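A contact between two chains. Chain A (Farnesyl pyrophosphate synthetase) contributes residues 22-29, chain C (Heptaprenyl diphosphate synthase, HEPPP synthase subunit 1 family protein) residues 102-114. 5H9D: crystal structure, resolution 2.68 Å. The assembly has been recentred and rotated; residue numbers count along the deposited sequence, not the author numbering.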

# COMPACT_ATOMS: atom_id res chain seq x y z
N LYS A 22 -10.44 9.46 12.11
CA LYS A 22 -10.98 10.80 12.26
C LYS A 22 -9.99 11.82 11.71
O LYS A 22 -8.77 11.72 11.94
CB LYS A 22 -11.34 11.02 13.73
CG LYS A 22 -12.48 10.08 14.12
CD LYS A 22 -13.04 10.31 15.51
CE LYS A 22 -14.32 9.48 15.68
NZ LYS A 22 -14.89 9.58 17.07
N SER A 23 -10.49 12.81 10.97
CA SER A 23 -9.60 13.80 10.39
C SER A 23 -10.06 15.25 10.47
O SER A 23 -11.23 15.54 10.60
CB SER A 23 -9.33 13.41 8.92
OG SER A 23 -8.88 14.49 8.11
N LYS A 24 -9.09 16.16 10.37
CA LYS A 24 -9.37 17.56 10.36
C LYS A 24 -10.15 17.85 9.07
O LYS A 24 -10.88 18.84 9.00
CB LYS A 24 -8.08 18.35 10.39
CG LYS A 24 -7.48 18.48 11.78
CD LYS A 24 -6.52 19.66 11.88
CE LYS A 24 -5.11 19.22 12.36
NZ LYS A 24 -4.04 20.29 12.14
N ASP A 25 -9.98 17.01 8.05
CA ASP A 25 -10.73 17.18 6.79
C ASP A 25 -11.87 16.17 6.79
O ASP A 25 -11.66 14.96 6.87
CB ASP A 25 -9.88 16.97 5.52
CG ASP A 25 -10.71 17.13 4.21
OD1 ASP A 25 -11.43 16.18 3.81
OD2 ASP A 25 -10.65 18.21 3.58
N SER A 26 -13.07 16.72 6.68
CA SER A 26 -14.32 16.00 6.71
C SER A 26 -14.47 14.85 5.70
O SER A 26 -14.81 13.73 6.05
CB SER A 26 -15.43 17.03 6.57
OG SER A 26 -16.70 16.43 6.48
N VAL A 27 -14.25 15.14 4.42
CA VAL A 27 -14.37 14.09 3.40
C VAL A 27 -13.44 12.91 3.64
O VAL A 27 -13.87 11.80 3.54
CB VAL A 27 -14.09 14.63 1.98
CG1 VAL A 27 -14.12 13.47 0.98
CG2 VAL A 27 -15.13 15.62 1.62
N LEU A 28 -12.17 13.15 3.93
CA LEU A 28 -11.25 12.06 4.19
C LEU A 28 -11.80 11.20 5.31
O LEU A 28 -11.58 10.00 5.29
CB LEU A 28 -9.87 12.58 4.59
CG LEU A 28 -8.74 12.54 3.55
CD1 LEU A 28 -9.31 12.57 2.13
CD2 LEU A 28 -7.81 13.70 3.80
N GLU A 29 -12.52 11.80 6.26
CA GLU A 29 -13.10 11.04 7.36
C GLU A 29 -14.29 10.18 6.93
O GLU A 29 -14.42 9.03 7.36
CB GLU A 29 -13.56 11.98 8.47
CG GLU A 29 -13.95 11.25 9.72
CD GLU A 29 -13.99 12.15 10.90
OE1 GLU A 29 -13.11 13.04 10.97
OE2 GLU A 29 -14.90 11.97 11.77
N VAL C 102 -0.08 13.36 6.82
CA VAL C 102 -1.54 13.31 6.86
C VAL C 102 -2.11 14.72 6.77
O VAL C 102 -3.13 14.92 6.13
CB VAL C 102 -2.17 12.52 8.13
CG1 VAL C 102 -1.10 11.91 8.99
CG2 VAL C 102 -3.09 13.42 8.93
N GLU C 103 -1.44 15.69 7.36
CA GLU C 103 -1.92 17.07 7.31
C GLU C 103 -1.91 17.67 5.90
O GLU C 103 -2.89 18.30 5.44
CB GLU C 103 -1.09 17.94 8.24
CG GLU C 103 -1.39 19.41 8.09
CD GLU C 103 -0.88 20.23 9.25
OE1 GLU C 103 0.18 19.86 9.80
OE2 GLU C 103 -1.55 21.24 9.59
N ILE C 104 -0.78 17.50 5.22
CA ILE C 104 -0.67 17.97 3.84
C ILE C 104 -1.85 17.42 3.06
O ILE C 104 -2.55 18.18 2.38
CB ILE C 104 0.63 17.47 3.20
CG1 ILE C 104 1.83 18.21 3.81
CG2 ILE C 104 0.57 17.65 1.70
CD1 ILE C 104 1.66 19.75 3.88
N ASN C 105 -2.08 16.10 3.19
CA ASN C 105 -3.20 15.43 2.51
C ASN C 105 -4.57 15.93 2.92
O ASN C 105 -5.44 16.06 2.09
CB ASN C 105 -3.09 13.92 2.72
CG ASN C 105 -1.98 13.33 1.92
OD1 ASN C 105 -1.99 13.33 0.70
ND2 ASN C 105 -0.98 12.83 2.61
N GLU C 106 -4.74 16.22 4.20
CA GLU C 106 -6.00 16.78 4.70
C GLU C 106 -6.18 18.19 4.07
O GLU C 106 -7.27 18.52 3.58
CB GLU C 106 -6.01 16.90 6.25
CG GLU C 106 -6.31 15.63 7.01
CD GLU C 106 -6.13 15.81 8.54
OE1 GLU C 106 -5.15 16.45 8.96
OE2 GLU C 106 -6.96 15.29 9.33
N LEU C 107 -5.13 19.01 4.09
CA LEU C 107 -5.27 20.34 3.51
C LEU C 107 -5.61 20.28 2.03
O LEU C 107 -6.53 20.97 1.60
CB LEU C 107 -4.02 21.18 3.74
CG LEU C 107 -3.73 21.50 5.22
CD1 LEU C 107 -2.31 22.04 5.38
CD2 LEU C 107 -4.73 22.47 5.73
N LYS C 108 -4.91 19.46 1.24
CA LYS C 108 -5.24 19.36 -0.20
C LYS C 108 -6.71 18.93 -0.37
O LYS C 108 -7.41 19.47 -1.22
CB LYS C 108 -4.32 18.38 -0.93
CG LYS C 108 -2.93 18.92 -1.23
CD LYS C 108 -1.97 17.87 -1.78
CE LYS C 108 -0.57 18.47 -1.95
NZ LYS C 108 0.54 17.49 -2.30
N SER C 109 -7.17 17.97 0.42
CA SER C 109 -8.56 17.54 0.32
C SER C 109 -9.50 18.72 0.59
O SER C 109 -10.51 18.92 -0.12
CB SER C 109 -8.86 16.44 1.33
OG SER C 109 -10.20 16.02 1.23
N SER C 110 -9.17 19.49 1.61
CA SER C 110 -9.95 20.64 1.96
C SER C 110 -9.99 21.66 0.80
O SER C 110 -11.03 22.26 0.52
CB SER C 110 -9.38 21.28 3.23
OG SER C 110 -9.67 20.49 4.38
N LEU C 111 -8.85 21.86 0.14
CA LEU C 111 -8.79 22.79 -1.00
C LEU C 111 -9.63 22.27 -2.15
O LEU C 111 -10.43 22.98 -2.72
CB LEU C 111 -7.34 23.02 -1.47
CG LEU C 111 -6.49 23.91 -0.56
CD1 LEU C 111 -5.05 23.94 -1.05
CD2 LEU C 111 -7.08 25.34 -0.52
N HIS C 112 -9.44 21.00 -2.47
CA HIS C 112 -10.19 20.40 -3.54
C HIS C 112 -11.71 20.54 -3.29
O HIS C 112 -12.46 20.87 -4.22
CB HIS C 112 -9.80 18.91 -3.67
CG HIS C 112 -10.43 18.22 -4.84
ND1 HIS C 112 -11.60 17.50 -4.73
CD2 HIS C 112 -10.11 18.22 -6.15
CE1 HIS C 112 -11.98 17.09 -5.93
NE2 HIS C 112 -11.09 17.52 -6.81
N HIS C 113 -12.15 20.33 -2.05
CA HIS C 113 -13.57 20.41 -1.73
C HIS C 113 -14.15 21.79 -1.39
O HIS C 113 -15.17 21.88 -0.69
CB HIS C 113 -13.92 19.42 -0.61
CG HIS C 113 -13.81 17.98 -1.01
ND1 HIS C 113 -12.69 17.22 -0.75
CD2 HIS C 113 -14.66 17.19 -1.71
CE1 HIS C 113 -12.86 16.01 -1.28
NE2 HIS C 113 -14.04 15.97 -1.87
N GLN C 114 -13.51 22.84 -1.91
CA GLN C 114 -13.95 24.21 -1.69
C GLN C 114 -14.40 24.39 -0.23
O GLN C 114 -15.46 24.96 0.05
CB GLN C 114 -15.15 24.55 -2.59
CG GLN C 114 -15.07 24.04 -4.00
CD GLN C 114 -14.06 24.78 -4.82
OE1 GLN C 114 -14.35 25.83 -5.39
NE2 GLN C 114 -12.85 24.24 -4.88

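The turn that leads into a helix is rich in unpaired polar groups, and a partner helix can exploit them. The contact between farnesyl pyrophosphate synthetase and its heptaprenyl diphosphate synthase partner illustrates the principle: eight residues of chain A, the last four beginning a helix, lie against a helix of chain C and together bury 450 Å².

Lys A22 points away and makes no contact, so the interface opens at Ser A23. Its hydroxyl OG donates to Glu C106 OE2 over a very short 2.4 Å, while accepting from the backbone N of Asp A25 at 2.8 Å. A small hydroxyl residue suits this place because one atom can both brace the turn and reach across. Ser A23 N is itself engaged, donating a hydrogen bond to Glu A29 OE1 at 2.6 Å, which ties the start of the stretch to the first turn of the helix.

Lys A24 contributes through its backbone and its side chain. Its N donates to Glu C106 OE2 at 2.5 Å, so a single carboxylate oxygen gathers two donors from consecutive residues. The CB of Glu C106 points sideways, but the extended chi2 (t) carries the carboxylate to chain A; no other residue of the two stretches loses more surface to the contact. Farther out, the exposed lysine chain ends in a long salt bridge, NZ to Glu C103 OE2 at 3.7 Å.

Asp A25, the N-cap, belongs to the closest CA pair, with Asp A25 CA 5.2 Å from Glu C106 CA. Its carboxylate works in both directions. OD1 accepts from Leu A28 N at 3.1 Å, capping the helix of chain A, whereas OD2 accepts from Ser C110 OG at 2.6 Å. Ser C109 OG also lies 2.9 Å from OD1, at best a weak bond. Aspartate is short enough to cap its own helix and, buried here, finds serine hydroxyls waiting across the interface.

Beyond the cap, Ser A26 turns sideways and stays clear, and chain A now contributes apolar side chains. Val A27 sets CG2 over one face of the His C113 ring, 3.5 Å from its centroid and only 3° off the normal, a CH-pi contact. The ring is steadied from within chain C, where ND1 donates to Ser C109 O at 2.8 Å. Buried Leu A28 packs CD2 3.7 Å from Glu C106 CA and CD1 3.7 Å from Ser C109 OG, placing hydrocarbon against the helix surface beside the polar cluster.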